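Local coordinates for Lmo0135 protein (Listeria monocytogenes EGD-e, PDB 5ISU) that serves as the substrate-binding protein of an ABC transporter and probably delivers peptides for uptake, at residues A[15-19]-A[498-502]; A[25-29]-A[185-191]; A[31-35]-A[151-155]. All coordinates share one frame; numbering follows the deposited sequence.

In the fold
The three contacts run from the surface inward. Interaction 1, whose centre lies about 31 Å from the centre of the chain, brings the two ends of the modelled chain together, with no buried residue taking part. Interaction 2 is also a surface contact. Interaction 3, whose centre lies about 17 Å from that of the chain, is largely buried. Strand 19-24 joins the first halves of interactions 1 and 2, and residues 25-29 and 31-35 share the loop that leads into helix 39-48. The chemistry changes with place. Interaction 1 has a lysine tip and sparse leucine packing, interaction 2 a carboxylate held by two donors, and interaction 3 apolar packing with one bridging water.

Interaction 1: residues A[15-19]-A[498-502]; sequences KDGGS and LYLTE
Lys-15 and Thr-501 meet through their ends, and their side chains cross at a slant. The ammonium nitrogen NZ of Lys-15 lies 3.0 Å from OG1 of Thr-501. Lys-15 places CG opposite its own backbone N (chi1 -173°), bends at chi2 (61°), and then runs extended to NZ. The bend brings the amine to segment 498-502 although CB does not point there. NZ also lies 3.6 Å from CB of Thr-501, so the amine rests against the base of the threonine as well as its hydroxyl. The Tyr-499 ring is also near. NZ comes within 3.8 Å of CD1 of Tyr-499, at an oblique angle to the ring. The amine thus touches side chains of two residues, 499 and 501, that are two apart in the chain. Leu-500, between them in sequence, turns its side chain toward Gly-17 and Gly-18.

Strand 499-500 pairs antiparallel with strand 478-479 near the C-terminus. The loop 15-19 leads into strand 19-24, an outer strand of a four-stranded mixed sheet. The contact thus joins the two ends of the modelled chain on the surface of this solute-binding protein.

The apolar part is thin. CD2 of Leu-500 approaches CA of Gly-18 at 4.2 Å, and CB of Leu-500 lies 4.3 Å from O of Gly-17. Gly-18 presents only backbone here, and the leucine methyl lies against its CA. Leu-500 also packs on Leu-206 and Arg-477. The glycines are tied by backbone hydrogen bonds to residues 205-208 of the same chain, Gly-17 to Lys-205 and Gly-18 to Asp-207 and Lys-208. Asp-16 turns away from segment 498-502 and forms a salt bridge with Arg-195.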
ATOM      1  N   LYS A  15      29.810 -21.088   5.904  1.00 97.37           N
ATOM      2  CA  LYS A  15      29.117 -19.896   5.307  1.00 96.12           C
ATOM      3  C   LYS A  15      27.765 -20.301   4.677  1.00 94.78           C
ATOM      4  O   LYS A  15      27.503 -20.040   3.500  1.00 93.02           O
ATOM      5  CB  LYS A  15      30.044 -19.226   4.275  1.00 99.10           C
ATOM      6  CG  LYS A  15      29.583 -17.902   3.691  1.00 96.61           C
ATOM      7  CD  LYS A  15      29.421 -16.852   4.765  1.00 98.90           C
ATOM      8  CE  LYS A  15      29.070 -15.512   4.155  1.00100.80           C
ATOM      9  NZ  LYS A  15      28.891 -14.477   5.209  1.00103.31           N
ATOM     10  N   ASP A  16      26.915 -20.954   5.475  1.00 92.79           N
ATOM     11  CA  ASP A  16      25.582 -21.406   5.019  1.00 83.96           C
ATOM     12  C   ASP A  16      24.688 -21.716   6.209  1.00 78.44           C
ATOM     13  O   ASP A  16      25.158 -22.174   7.261  1.00 75.94           O
ATOM     14  CB  ASP A  16      25.674 -22.672   4.138  1.00 86.51           C
ATOM     15  CG  ASP A  16      24.292 -23.130   3.588  1.00 85.35           C
ATOM     16  OD1 ASP A  16      23.578 -22.308   2.958  1.00 77.51           O
ATOM     17  OD2 ASP A  16      23.940 -24.322   3.762  1.00 84.37           O
ATOM     18  N   GLY A  17      23.392 -21.479   6.020  1.00 70.05           N
ATOM     19  CA  GLY A  17      22.403 -21.740   7.042  1.00 64.61           C
ATOM     20  C   GLY A  17      22.328 -20.592   8.014  1.00 59.51           C
ATOM     21  O   GLY A  17      22.884 -19.517   7.780  1.00 61.22           O
ATOM     22  N   GLY A  18      21.668 -20.844   9.128  1.00 53.17           N
ATOM     23  CA  GLY A  18      21.461 -19.840  10.129  1.00 50.52           C
ATOM     24  C   GLY A  18      19.990 -19.500  10.155  1.00 48.12           C
ATOM     25  O   GLY A  18      19.235 -19.848   9.245  1.00 42.74           O
ATOM     26  N   SER A  19      19.598 -18.796  11.211  1.00 47.57           N
ATOM     27  CA  SER A  19      18.235 -18.428  11.436  1.00 45.92           C
ATOM     28  C   SER A  19      18.097 -16.916  11.391  1.00 45.52           C
ATOM     29  O   SER A  19      19.053 -16.193  11.631  1.00 46.31           O
ATOM     30  CB  SER A  19      17.805 -18.914  12.824  1.00 47.19           C
ATOM     31  OG  SER A  19      18.040 -20.296  13.010  1.00 47.60           O
ATOM     32  N   LEU A 498      19.097 -12.706   1.871  1.00 40.97           N
ATOM     33  CA  LEU A 498      19.808 -12.332   3.119  1.00 42.07           C
ATOM     34  C   LEU A 498      20.722 -13.469   3.541  1.00 43.22           C
ATOM     35  O   LEU A 498      20.456 -14.628   3.233  1.00 45.12           O
ATOM     36  CB  LEU A 498      18.835 -11.993   4.256  1.00 41.26           C
ATOM     37  CG  LEU A 498      17.906 -10.792   4.040  1.00 41.25           C
ATOM     38  CD1 LEU A 498      16.991 -10.620   5.240  1.00 41.22           C
ATOM     39  CD2 LEU A 498      18.696  -9.516   3.788  1.00 41.59           C
ATOM     40  N   TYR A 499      21.812 -13.151   4.229  1.00 45.30           N
ATOM     41  CA  TYR A 499      22.741 -14.193   4.668  1.00 47.18           C
ATOM     42  C   TYR A 499      23.391 -13.813   5.969  1.00 48.68           C
ATOM     43  O   TYR A 499      23.582 -12.633   6.244  1.00 47.51           O
ATOM     44  CB  TYR A 499      23.790 -14.498   3.581  1.00 46.99           C
ATOM     45  CG  TYR A 499      24.616 -13.305   3.122  1.00 49.23           C
ATOM     46  CD1 TYR A 499      25.755 -12.905   3.828  1.00 53.22           C
ATOM     47  CD2 TYR A 499      24.285 -12.597   1.964  1.00 50.34           C
ATOM     48  CE1 TYR A 499      26.511 -11.812   3.413  1.00 52.62           C
ATOM     49  CE2 TYR A 499      25.042 -11.510   1.540  1.00 50.33           C
ATOM     50  CZ  TYR A 499      26.153 -11.130   2.269  1.00 51.44           C
ATOM     51  OH  TYR A 499      26.906 -10.066   1.863  1.00 55.55           O
ATOM     52  N   LEU A 500      23.728 -14.814   6.775  1.00 51.76           N
ATOM     53  CA  LEU A 500      24.346 -14.576   8.079  1.00 58.00           C
ATOM     54  C   LEU A 500      25.848 -14.734   7.994  1.00 59.44           C
ATOM     55  O   LEU A 500      26.335 -15.770   7.557  1.00 60.17           O
ATOM     56  CB  LEU A 500      23.804 -15.566   9.112  1.00 59.86           C
ATOM     57  CG  LEU A 500      24.347 -15.472  10.539  1.00 62.80           C
ATOM     58  CD1 LEU A 500      24.043 -14.122  11.163  1.00 63.78           C
ATOM     59  CD2 LEU A 500      23.756 -16.586  11.384  1.00 65.55           C
ATOM     60  N   THR A 501      26.565 -13.699   8.417  1.00 66.82           N
ATOM     61  CA  THR A 501      28.025 -13.693   8.482  1.00 70.93           C
ATOM     62  C   THR A 501      28.422 -13.958   9.939  1.00 82.04           C
ATOM     63  O   THR A 501      28.471 -13.031  10.751  1.00 86.32           O
ATOM     64  CB  THR A 501      28.589 -12.321   8.049  1.00 68.99           C
ATOM     65  OG1 THR A 501      28.165 -12.029   6.717  1.00 65.75           O
ATOM     66  CG2 THR A 501      30.115 -12.300   8.117  1.00 70.86           C
ATOM     67  N   GLU A 502      28.672 -15.222  10.278  1.00 94.40           N
ATOM     68  CA  GLU A 502      29.090 -15.576  11.648  1.00104.15           C
ATOM     69  C   GLU A 502      30.616 -15.681  11.724  1.00109.84           C
ATOM     70  O   GLU A 502      31.192 -15.840  12.803  1.00110.54           O
ATOM     71  CB  GLU A 502      28.434 -16.879  12.129  1.00108.29           C
ATOM     72  CG  GLU A 502      28.683 -18.098  11.240  1.00113.67           C
ATOM     73  CD  GLU A 502      28.172 -19.402  11.842  1.00117.98           C
ATOM     74  OE1 GLU A 502      27.591 -20.215  11.087  1.00119.76           O
ATOM     75  OE2 GLU A 502      28.334 -19.614  13.068  1.00118.31           O
ATOM     76  OXT GLU A 502      31.313 -15.606  10.707  1.00112.38           O
TER

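Interaction 2: residues A[25-29]-A[185-191]; sequences TGDPE and YKTGEYV
Asp-27 and Gly-188 bring the two backbones closest, with their CA atoms 5.8 Å apart, where the loop 25-29 passes the turn between strands 180-186 and 190-195. The Asp-27 carboxylate carries the polar part. Its OD2 accepts two hydrogen bonds. N of Gly-188 donates to the syn lone pair of OD2 at 2.6 Å, with a bent N-H...O angle of 143°. OH of Tyr-185 donates to OD2 from the anti side at 2.7 Å, 20° out of the carboxylate plane. Two donors on one oxygen fix the rotation of the carboxylate. The carboxylate and tyrosine ring planes are 73° apart, and OD2 lies at the ring edge. Tyr-185 holds CG opposite its backbone N, which carries the ring toward loop 25-29.

Pro-28 supplies the apolar part. Its CD lies 3.9 Å from CE1 of Tyr-185, and its CG lies 4.3 Å from CG2 of Val-191. The tyrosine thus packs against the proline with its ring while its hydroxyl binds the aspartate.

The turn itself holds a classic beta bulge, in which Glu-189 and Tyr-190 both face Lys-186 and both donate their N-H to its carbonyl O. Around the contact, Pro-28 and Val-191 lie on Ile-44 of helix 39-48. Asp-27 touches Ile-213 of strand 208-213, the sheet neighbour of strand 190-195.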
ATOM      1  N   THR A  25       4.093  -6.866  14.493  1.00 54.96           N
ATOM      2  CA  THR A  25       3.279  -6.308  15.571  1.00 62.26           C
ATOM      3  C   THR A  25       2.011  -7.064  15.989  1.00 64.81           C
ATOM      4  O   THR A  25       1.595  -6.942  17.147  1.00 70.31           O
ATOM      5  CB  THR A  25       2.889  -4.854  15.247  1.00 63.47           C
ATOM      6  OG1 THR A  25       2.130  -4.819  14.033  1.00 62.39           O
ATOM      7  CG2 THR A  25       4.146  -3.984  15.112  1.00 63.52           C
ATOM      8  N   GLY A  26       1.395  -7.809  15.076  1.00 60.99           N
ATOM      9  CA  GLY A  26       0.167  -8.545  15.397  1.00 60.01           C
ATOM     10  C   GLY A  26       0.113  -9.920  14.776  1.00 56.80           C
ATOM     11  O   GLY A  26       1.082 -10.359  14.139  1.00 53.71           O
ATOM     12  N   ASP A  27      -1.013 -10.606  14.981  1.00 57.89           N
ATOM     13  CA  ASP A  27      -1.233 -11.940  14.419  1.00 58.83           C
ATOM     14  C   ASP A  27      -1.642 -11.827  12.974  1.00 57.05           C
ATOM     15  O   ASP A  27      -2.364 -10.897  12.602  1.00 58.24           O
ATOM     16  CB  ASP A  27      -2.353 -12.724  15.135  1.00 63.85           C
ATOM     17  CG  ASP A  27      -1.958 -13.210  16.523  1.00 69.15           C
ATOM     18  OD1 ASP A  27      -2.097 -12.435  17.503  1.00 72.34           O
ATOM     19  OD2 ASP A  27      -1.600 -14.409  16.638  1.00 71.16           O
ATOM     20  N   PRO A  28      -1.218 -12.794  12.148  1.00 55.35           N
ATOM     21  CA  PRO A  28      -1.669 -12.740  10.779  1.00 54.51           C
ATOM     22  C   PRO A  28      -3.131 -13.183  10.701  1.00 56.19           C
ATOM     23  O   PRO A  28      -3.668 -13.708  11.673  1.00 56.31           O
ATOM     24  CB  PRO A  28      -0.772 -13.757  10.086  1.00 52.25           C
ATOM     25  CG  PRO A  28      -0.531 -14.789  11.139  1.00 54.10           C
ATOM     26  CD  PRO A  28      -0.515 -14.056  12.450  1.00 54.91           C
ATOM     27  N   GLU A  29      -3.767 -12.930   9.560  1.00 58.03           N
ATOM     28  CA  GLU A  29      -5.145 -13.377   9.321  1.00 62.90           C
ATOM     29  C   GLU A  29      -5.010 -14.603   8.399  1.00 60.02           C
ATOM     30  O   GLU A  29      -4.132 -15.425   8.629  1.00 60.05           O
ATOM     31  CB  GLU A  29      -6.005 -12.239   8.756  1.00 64.36           C
ATOM     32  CG  GLU A  29      -6.111 -11.045   9.705  1.00 68.90           C
ATOM     33  CD  GLU A  29      -6.924  -9.887   9.137  1.00 75.47           C
ATOM     34  OE1 GLU A  29      -7.835 -10.122   8.310  1.00 77.19           O
ATOM     35  OE2 GLU A  29      -6.664  -8.730   9.538  1.00 79.43           O
ATOM     36  N   TYR A 185       2.485 -22.542  13.321  1.00 59.95           N
ATOM     37  CA  TYR A 185       1.963 -21.269  13.829  1.00 59.67           C
ATOM     38  C   TYR A 185       1.423 -21.326  15.264  1.00 62.47           C
ATOM     39  O   TYR A 185       0.382 -21.943  15.521  1.00 62.80           O
ATOM     40  CB  TYR A 185       0.873 -20.747  12.874  1.00 59.47           C
ATOM     41  CG  TYR A 185       0.045 -19.582  13.400  1.00 58.78           C
ATOM     42  CD1 TYR A 185       0.657 -18.448  13.924  1.00 56.45           C
ATOM     43  CD2 TYR A 185      -1.353 -19.591  13.307  1.00 60.69           C
ATOM     44  CE1 TYR A 185      -0.087 -17.376  14.392  1.00 58.14           C
ATOM     45  CE2 TYR A 185      -2.113 -18.514  13.765  1.00 61.82           C
ATOM     46  CZ  TYR A 185      -1.473 -17.401  14.301  1.00 61.38           C
ATOM     47  OH  TYR A 185      -2.196 -16.315  14.771  1.00 63.55           O
ATOM     48  N   LYS A 186       2.148 -20.691  16.190  1.00 62.60           N
ATOM     49  CA  LYS A 186       1.692 -20.566  17.579  1.00 67.24           C
ATOM     50  C   LYS A 186       0.979 -19.228  17.733  1.00 65.41           C
ATOM     51  O   LYS A 186       1.614 -18.169  17.672  1.00 61.92           O
ATOM     52  CB  LYS A 186       2.827 -20.678  18.617  1.00 71.47           C
ATOM     53  CG  LYS A 186       2.980 -22.036  19.319  1.00 77.48           C
ATOM     54  CD  LYS A 186       3.815 -21.866  20.602  1.00 82.63           C
ATOM     55  CE  LYS A 186       3.711 -23.016  21.607  1.00 87.13           C
ATOM     56  NZ  LYS A 186       4.327 -24.302  21.172  1.00 88.85           N
ATOM     57  N   THR A 187      -0.337 -19.297  17.942  1.00 69.45           N
ATOM     58  CA  THR A 187      -1.208 -18.120  18.096  1.00 70.94           C
ATOM     59  C   THR A 187      -0.634 -17.083  19.048  1.00 68.27           C
ATOM     60  O   THR A 187      -0.233 -17.409  20.162  1.00 69.13           O
ATOM     61  CB  THR A 187      -2.599 -18.532  18.631  1.00 76.92           C
ATOM     62  OG1 THR A 187      -3.143 -19.572  17.807  1.00 79.49           O
ATOM     63  CG2 THR A 187      -3.560 -17.333  18.660  1.00 77.89           C
ATOM     64  N   GLY A 188      -0.578 -15.838  18.590  1.00 64.88           N
ATOM     65  CA  GLY A 188      -0.065 -14.740  19.397  1.00 64.98           C
ATOM     66  C   GLY A 188       1.412 -14.807  19.776  1.00 64.08           C
ATOM     67  O   GLY A 188       1.889 -13.952  20.526  1.00 64.25           O
ATOM     68  N   GLU A 189       2.146 -15.794  19.258  1.00 61.30           N
ATOM     69  CA  GLU A 189       3.559 -15.930  19.608  1.00 59.17           C
ATOM     70  C   GLU A 189       4.500 -15.894  18.405  1.00 53.96           C
ATOM     71  O   GLU A 189       5.425 -15.081  18.394  1.00 54.12           O
ATOM     72  CB  GLU A 189       3.793 -17.197  20.432  1.00 63.11           C
ATOM     73  CG  GLU A 189       3.046 -17.228  21.762  1.00 67.80           C
ATOM     74  CD  GLU A 189       3.407 -18.441  22.623  1.00 73.42           C
ATOM     75  OE1 GLU A 189       4.612 -18.768  22.750  1.00 75.43           O
ATOM     76  OE2 GLU A 189       2.487 -19.058  23.197  1.00 77.28           O
ATOM     77  N   TYR A 190       4.296 -16.770  17.417  1.00 49.77           N
ATOM     78  CA  TYR A 190       5.188 -16.792  16.248  1.00 48.28           C
ATOM     79  C   TYR A 190       4.705 -17.661  15.094  1.00 46.27           C
ATOM     80  O   TYR A 190       3.813 -18.495  15.249  1.00 44.93           O
ATOM     81  CB  TYR A 190       6.622 -17.289  16.630  1.00 48.89           C
ATOM     82  CG  TYR A 190       6.675 -18.733  17.111  1.00 50.78           C
ATOM     83  CD1 TYR A 190       6.709 -19.796  16.207  1.00 50.67           C
ATOM     84  CD2 TYR A 190       6.684 -19.030  18.474  1.00 53.95           C
ATOM     85  CE1 TYR A 190       6.754 -21.111  16.649  1.00 54.19           C
ATOM     86  CE2 TYR A 190       6.727 -20.339  18.930  1.00 57.04           C
ATOM     87  CZ  TYR A 190       6.764 -21.376  18.018  1.00 56.49           C
ATOM     88  OH  TYR A 190       6.787 -22.658  18.487  1.00 59.03           O
ATOM     89  N   VAL A 191       5.321 -17.420  13.938  1.00 43.79           N
ATOM     90  CA  VAL A 191       5.135 -18.231  12.736  1.00 45.95           C
ATOM     91  C   VAL A 191       6.544 -18.669  12.334  1.00 46.02           C
ATOM     92  O   VAL A 191       7.401 -17.811  12.144  1.00 49.21           O
ATOM     93  CB  VAL A 191       4.527 -17.454  11.563  1.00 44.55           C
ATOM     94  CG1 VAL A 191       4.375 -18.378  10.358  1.00 44.71           C
ATOM     95  CG2 VAL A 191       3.183 -16.859  11.954  1.00 45.85           C
TER

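Interaction 3: residues A[31-35]-A[151-155]; sequences INPNY and FFPIP
Pro-33 and Ile-154 form the centre of the apolar packing. CG of Pro-33 lies 3.3 Å from CG2 of Ile-154, tighter than usual carbon contact. Through CB the proline ring meets Phe-152, with CB of Pro-33 3.6 Å from CB of Phe-152. The Phe-152 ring leads away from the contact, and the side chain touches Gln-45 and Gln-46 of helix 39-48. CD1 of Ile-154 reaches the amide end of Asn-34, 3.4 Å from its ND2, and the two side chains are roughly perpendicular. The isoleucine carries CG1 between its backbone N and carbonyl carbon. With chi1 63° and an extended chi2, CG2 faces the proline and CD1 reaches the asparagine.

The polar contacts hold the amides in place. No direct hydrogen bond crosses the contact, but one water spans it. It donates to OD1 of Asn-34 at 2.8 Å and to O of Phe-152 at 2.9 Å. ND2 of Asn-34 is bonded to Ser-102, so both ends of this amide are engaged and its rotation is set. OD1 of Asn-32 accepts from N of Asn-34 at 3.1 Å, in the carbonyl plane and on a lone pair. ND2 of Asn-32 binds Asn-171.

The bond from N of Asn-34 to Asn-32 makes an Asx turn around Pro-33, and N of Tyr-35 also bonds to O of Asn-32. This compact turn presents the proline to the loop 151-155, just before helix 156-159, where Pro-155 takes the N-cap position.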
ATOM      1  N   ILE A  31      -3.550 -16.636   5.607  1.00 51.68           N
ATOM      2  CA  ILE A  31      -2.370 -16.590   4.727  1.00 49.83           C
ATOM      3  C   ILE A  31      -2.694 -17.236   3.368  1.00 48.82           C
ATOM      4  O   ILE A  31      -2.370 -18.406   3.101  1.00 49.43           O
ATOM      5  CB  ILE A  31      -1.142 -17.250   5.387  1.00 50.71           C
ATOM      6  CG1 ILE A  31      -0.976 -16.707   6.821  1.00 52.88           C
ATOM      7  CG2 ILE A  31       0.108 -16.987   4.544  1.00 47.83           C
ATOM      8  CD1 ILE A  31       0.140 -17.341   7.618  1.00 54.04           C
ATOM      9  N   ASN A  32      -3.337 -16.439   2.518  1.00 45.89           N
ATOM     10  CA  ASN A  32      -3.788 -16.868   1.196  1.00 43.42           C
ATOM     11  C   ASN A  32      -3.887 -15.592   0.350  1.00 41.49           C
ATOM     12  O   ASN A  32      -4.648 -14.682   0.691  1.00 40.78           O
ATOM     13  CB  ASN A  32      -5.146 -17.584   1.322  1.00 45.30           C
ATOM     14  CG  ASN A  32      -5.619 -18.215   0.012  1.00 44.98           C
ATOM     15  OD1 ASN A  32      -5.656 -17.574  -1.039  1.00 44.72           O
ATOM     16  ND2 ASN A  32      -6.005 -19.472   0.083  1.00 45.33           N
ATOM     17  N   PRO A  33      -3.123 -15.520  -0.752  1.00 41.50           N
ATOM     18  CA  PRO A  33      -3.085 -14.306  -1.580  1.00 40.07           C
ATOM     19  C   PRO A  33      -4.395 -13.854  -2.193  1.00 42.10           C
ATOM     20  O   PRO A  33      -4.484 -12.717  -2.652  1.00 43.24           O
ATOM     21  CB  PRO A  33      -2.075 -14.656  -2.670  1.00 37.96           C
ATOM     22  CG  PRO A  33      -2.049 -16.122  -2.719  1.00 38.49           C
ATOM     23  CD  PRO A  33      -2.264 -16.581  -1.314  1.00 40.45           C
ATOM     24  N   ASN A  34      -5.386 -14.733  -2.251  1.00 44.46           N
ATOM     25  CA  ASN A  34      -6.707 -14.332  -2.752  1.00 46.15           C
ATOM     26  C   ASN A  34      -7.426 -13.423  -1.736  1.00 46.41           C
ATOM     27  O   ASN A  34      -8.381 -12.761  -2.091  1.00 49.82           O
ATOM     28  CB  ASN A  34      -7.599 -15.563  -3.046  1.00 48.16           C
ATOM     29  CG  ASN A  34      -7.224 -16.288  -4.329  1.00 46.92           C
ATOM     30  OD1 ASN A  34      -6.197 -16.028  -4.932  1.00 49.81           O
ATOM     31  ND2 ASN A  34      -8.082 -17.204  -4.755  1.00 48.07           N
ATOM     32  N   TYR A  35      -6.958 -13.391  -0.486  1.00 46.54           N
ATOM     33  CA  TYR A  35      -7.616 -12.594   0.559  1.00 47.24           C
ATOM     34  C   TYR A  35      -6.688 -11.680   1.363  1.00 49.23           C
ATOM     35  O   TYR A  35      -7.154 -10.704   1.939  1.00 49.50           O
ATOM     36  CB  TYR A  35      -8.365 -13.542   1.516  1.00 49.59           C
ATOM     37  CG  TYR A  35      -9.316 -14.461   0.773  1.00 50.13           C
ATOM     38  CD1 TYR A  35     -10.591 -14.031   0.415  1.00 51.85           C
ATOM     39  CD2 TYR A  35      -8.917 -15.740   0.380  1.00 48.95           C
ATOM     40  CE1 TYR A  35     -11.442 -14.853  -0.296  1.00 52.91           C
ATOM     41  CE2 TYR A  35      -9.759 -16.568  -0.325  1.00 49.49           C
ATOM     42  CZ  TYR A  35     -11.019 -16.120  -0.673  1.00 53.16           C
ATOM     43  OH  TYR A  35     -11.861 -16.945  -1.376  1.00 56.10           O
ATOM     44  N   PHE A 151       0.177 -10.401  -9.008  1.00 39.48           N
ATOM     45  CA  PHE A 151      -0.526 -11.665  -8.934  1.00 39.00           C
ATOM     46  C   PHE A 151       0.295 -12.843  -8.375  1.00 38.14           C
ATOM     47  O   PHE A 151       1.355 -13.203  -8.926  1.00 36.57           O
ATOM     48  CB  PHE A 151      -0.984 -12.019 -10.352  1.00 40.68           C
ATOM     49  CG  PHE A 151      -1.980 -13.128 -10.404  1.00 44.44           C
ATOM     50  CD1 PHE A 151      -3.328 -12.851 -10.315  1.00 47.70           C
ATOM     51  CD2 PHE A 151      -1.580 -14.439 -10.547  1.00 46.07           C
ATOM     52  CE1 PHE A 151      -4.269 -13.865 -10.351  1.00 49.84           C
ATOM     53  CE2 PHE A 151      -2.511 -15.458 -10.594  1.00 48.09           C
ATOM     54  CZ  PHE A 151      -3.865 -15.165 -10.502  1.00 49.61           C
ATOM     55  N   PHE A 152      -0.240 -13.462  -7.319  1.00 37.33           N
ATOM     56  CA  PHE A 152       0.367 -14.633  -6.659  1.00 38.70           C
ATOM     57  C   PHE A 152      -0.556 -15.831  -6.892  1.00 40.90           C
ATOM     58  O   PHE A 152      -1.686 -15.816  -6.423  1.00 43.71           O
ATOM     59  CB  PHE A 152       0.498 -14.415  -5.138  1.00 38.44           C
ATOM     60  CG  PHE A 152       1.433 -13.299  -4.735  1.00 36.61           C
ATOM     61  CD1 PHE A 152       1.031 -11.977  -4.801  1.00 39.81           C
ATOM     62  CD2 PHE A 152       2.702 -13.582  -4.223  1.00 37.45           C
ATOM     63  CE1 PHE A 152       1.890 -10.947  -4.400  1.00 40.85           C
ATOM     64  CE2 PHE A 152       3.567 -12.569  -3.833  1.00 36.40           C
ATOM     65  CZ  PHE A 152       3.157 -11.245  -3.917  1.00 39.12           C
ATOM     66  N   PRO A 153      -0.097 -16.864  -7.623  1.00 41.04           N
ATOM     67  CA  PRO A 153      -0.995 -17.989  -7.804  1.00 41.81           C
ATOM     68  C   PRO A 153      -1.124 -18.881  -6.571  1.00 42.38           C
ATOM     69  O   PRO A 153      -0.237 -18.885  -5.689  1.00 38.30           O
ATOM     70  CB  PRO A 153      -0.356 -18.774  -8.958  1.00 42.77           C
ATOM     71  CG  PRO A 153       1.060 -18.378  -8.965  1.00 42.29           C
ATOM     72  CD  PRO A 153       1.091 -16.960  -8.485  1.00 40.70           C
ATOM     73  N   ILE A 154      -2.259 -19.583  -6.495  1.00 43.15           N
ATOM     74  CA  ILE A 154      -2.498 -20.572  -5.428  1.00 44.09           C
ATOM     75  C   ILE A 154      -2.534 -21.967  -6.078  1.00 43.25           C
ATOM     76  O   ILE A 154      -2.646 -22.077  -7.287  1.00 42.46           O
ATOM     77  CB  ILE A 154      -3.729 -20.243  -4.545  1.00 45.70           C
ATOM     78  CG1 ILE A 154      -5.046 -20.243  -5.336  1.00 47.04           C
ATOM     79  CG2 ILE A 154      -3.527 -18.887  -3.889  1.00 45.30           C
ATOM     80  CD1 ILE A 154      -6.269 -20.007  -4.464  1.00 46.70           C
ATOM     81  N   PRO A 155      -2.346 -23.027  -5.287  1.00 44.99           N
ATOM     82  CA  PRO A 155      -2.302 -24.352  -5.915  1.00 46.54           C
ATOM     83  C   PRO A 155      -3.673 -25.005  -6.163  1.00 48.49           C
ATOM     84  O   PRO A 155      -4.498 -25.097  -5.256  1.00 49.97           O
ATOM     85  CB  PRO A 155      -1.457 -25.166  -4.945  1.00 47.49           C
ATOM     86  CG  PRO A 155      -1.562 -24.474  -3.640  1.00 46.95           C
ATOM     87  CD  PRO A 155      -1.844 -23.038  -3.902  1.00 44.37           C
TER
HETATM   88  O   HOH W   1      -4.091 -14.431  -5.704  1.00 44.15           O